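Local atomic coordinates of putative glycosyl hydrolase (Bacteroides thetaiotaomicron VPI-5482, PDB entry 3K11), a protein that is probably a hydrolase of the glycosyl hydrolase family 88 type, its substrate unknown. Residues L27-K33 / M410-N415. Residues are numbered along the deposited sequence; the frame is centred on the assembly and turned at random. Where two conformers were deposited one is given.
Sequences LTPEQVK and MIRLLN. With EDO (1,2-ethanediol), chain B.
Ile411 holds CG1 anti to its carbonyl carbon (chi1 -70°) and extends CD1 onward (chi2 161°), which carries this branch between Val32 and Lys33 of the facing helix. Its CG1 lies 3.8 Å from Val32 CG1, the two side chains passing in opposite directions, while its CD1 rests 3.9 Å from Lys33 CB. Leu414, with a similar first torsion, sends CD1 toward Leu27 CG, Val32 CG2 and, at 3.8 Å, Pro29 N. Leu27 crosses both Leu414 and the selenomethionine Met410 at about a right angle, its CD2 3.7 Å from Met410 CE. The first turn of helix 29-45 thus docks on the C-terminal end of helix 400-416, segments 29-33 and 410-415 running nearly antiparallel at 173°, in a largely helical fold consistent with the six-hairpin clan of family 88. At the outer edge Pro29 CG touches Asn415 OD1 at 3.4 Å. Trp358 of helix 347-362 touches Leu27 and Val32. Trimmed to an alanine, Ile411 would lose CG1, CG2 and CD1, which is likely to open a gap beside Val32 and Lys33. With no hydrogen bond across, apolar fit holds the segments together, while Thr28, the N-cap, accepts from Gln31 N and Lys33 NZ salt-bridges Asp100 and Asp37.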
# COMPACT_ATOMS: atom_id res chain seq x y z
N LEU A 27 15.16 2.48 26.55
CA LEU A 27 14.49 3.66 27.00
C LEU A 27 14.37 3.51 28.53
O LEU A 27 13.95 2.46 29.01
CB LEU A 27 13.12 3.68 26.35
CG LEU A 27 12.19 4.85 26.60
CD1 LEU A 27 12.89 6.12 26.09
CD2 LEU A 27 10.81 4.56 25.89
N THR A 28 14.74 4.54 29.29
CA THR A 28 14.59 4.51 30.75
C THR A 28 13.43 5.42 31.15
O THR A 28 13.11 6.37 30.44
CB THR A 28 15.86 5.02 31.48
OG1 THR A 28 15.99 6.41 31.22
CG2 THR A 28 17.09 4.27 30.98
N PRO A 29 12.75 5.09 32.24
CA PRO A 29 11.71 6.01 32.68
C PRO A 29 12.26 7.39 33.03
O PRO A 29 11.56 8.37 32.87
CB PRO A 29 11.07 5.31 33.87
CG PRO A 29 11.99 4.25 34.28
CD PRO A 29 12.82 3.89 33.09
N GLU A 30 13.51 7.47 33.48
CA GLU A 30 14.13 8.78 33.74
C GLU A 30 14.25 9.62 32.47
O GLU A 30 13.99 10.83 32.49
CB GLU A 30 15.49 8.60 34.39
CG GLU A 30 15.40 8.04 35.82
CD GLU A 30 15.21 6.51 35.90
OE1 GLU A 30 15.33 5.79 34.88
OE2 GLU A 30 14.95 6.03 37.03
N GLN A 31 14.65 9.02 31.36
CA GLN A 31 14.73 9.80 30.14
C GLN A 31 13.32 10.27 29.73
O GLN A 31 13.13 11.46 29.44
CB GLN A 31 15.43 9.04 29.00
CG GLN A 31 15.69 9.89 27.74
CD GLN A 31 16.34 11.24 28.02
OE1 GLN A 31 17.43 11.33 28.61
NE2 GLN A 31 15.66 12.30 27.62
N VAL A 32 12.32 9.38 29.78
CA VAL A 32 10.97 9.77 29.40
C VAL A 32 10.54 10.93 30.29
O VAL A 32 10.02 11.93 29.81
CB VAL A 32 9.93 8.61 29.51
CG1 VAL A 32 8.53 9.14 29.14
CG2 VAL A 32 10.32 7.43 28.60
N LYS A 33 10.83 10.83 31.58
CA LYS A 33 10.41 11.91 32.49
C LYS A 33 11.11 13.24 32.16
O LYS A 33 10.50 14.32 32.24
CB LYS A 33 10.64 11.49 33.94
CG LYS A 33 10.30 12.50 35.01
CD LYS A 33 8.84 12.79 35.14
CE LYS A 33 8.49 13.33 36.52
NZ LYS A 33 9.14 14.62 36.78
N MSE A 410 4.07 5.57 29.34
CA MSE A 410 5.33 4.86 29.10
C MSE A 410 6.14 4.68 30.37
O MSE A 410 6.75 3.61 30.59
CB MSE A 410 6.19 5.56 28.03
CG MSE A 410 5.70 5.43 26.60
SE MSE A 410 5.67 3.66 25.95
CE MSE A 410 7.42 3.10 26.41
N ILE A 411 6.13 5.66 31.26
CA ILE A 411 6.84 5.52 32.54
C ILE A 411 6.26 4.35 33.34
O ILE A 411 7.02 3.51 33.85
CB ILE A 411 6.85 6.84 33.35
CG1 ILE A 411 7.77 7.85 32.64
CG2 ILE A 411 7.25 6.65 34.88
CD1 ILE A 411 7.54 9.37 33.03
N ARG A 412 4.92 4.28 33.42
CA ARG A 412 4.25 3.15 34.08
C ARG A 412 4.67 1.84 33.44
O ARG A 412 5.06 0.90 34.13
CB ARG A 412 2.73 3.27 33.96
CG ARG A 412 1.95 2.09 34.55
CD ARG A 412 1.85 2.20 36.02
NE ARG A 412 0.71 3.03 36.43
CZ ARG A 412 0.61 3.64 37.62
NH1 ARG A 412 1.59 3.57 38.54
NH2 ARG A 412 -0.48 4.35 37.89
N LEU A 413 4.57 1.79 32.12
CA LEU A 413 4.93 0.56 31.38
C LEU A 413 6.36 0.11 31.65
O LEU A 413 6.65 -1.08 31.95
CB LEU A 413 4.71 0.80 29.87
CG LEU A 413 4.95 -0.38 28.90
CD1 LEU A 413 3.97 -1.54 29.19
CD2 LEU A 413 4.86 0.06 27.43
N LEU A 414 7.29 1.07 31.56
CA LEU A 414 8.70 0.75 31.82
C LEU A 414 8.99 0.37 33.27
O LEU A 414 9.96 -0.36 33.54
CB LEU A 414 9.62 1.90 31.40
CG LEU A 414 9.57 2.29 29.92
CD1 LEU A 414 10.24 3.65 29.73
CD2 LEU A 414 10.25 1.19 29.08
N ASN A 415 8.19 0.86 34.20
CA ASN A 415 8.31 0.51 35.61
C ASN A 415 7.62 -0.79 36.01
O ASN A 415 7.75 -1.23 37.14
CB ASN A 415 7.73 1.63 36.48
CG ASN A 415 8.66 2.84 36.60
OD1 ASN A 415 9.88 2.71 36.52
ND2 ASN A 415 8.08 4.00 36.87
C1 EDO B . 10.32 8.68 36.30
O1 EDO B . 9.08 8.98 36.97
C2 EDO B . 11.19 7.71 37.11
O2 EDO B . 10.52 6.44 37.31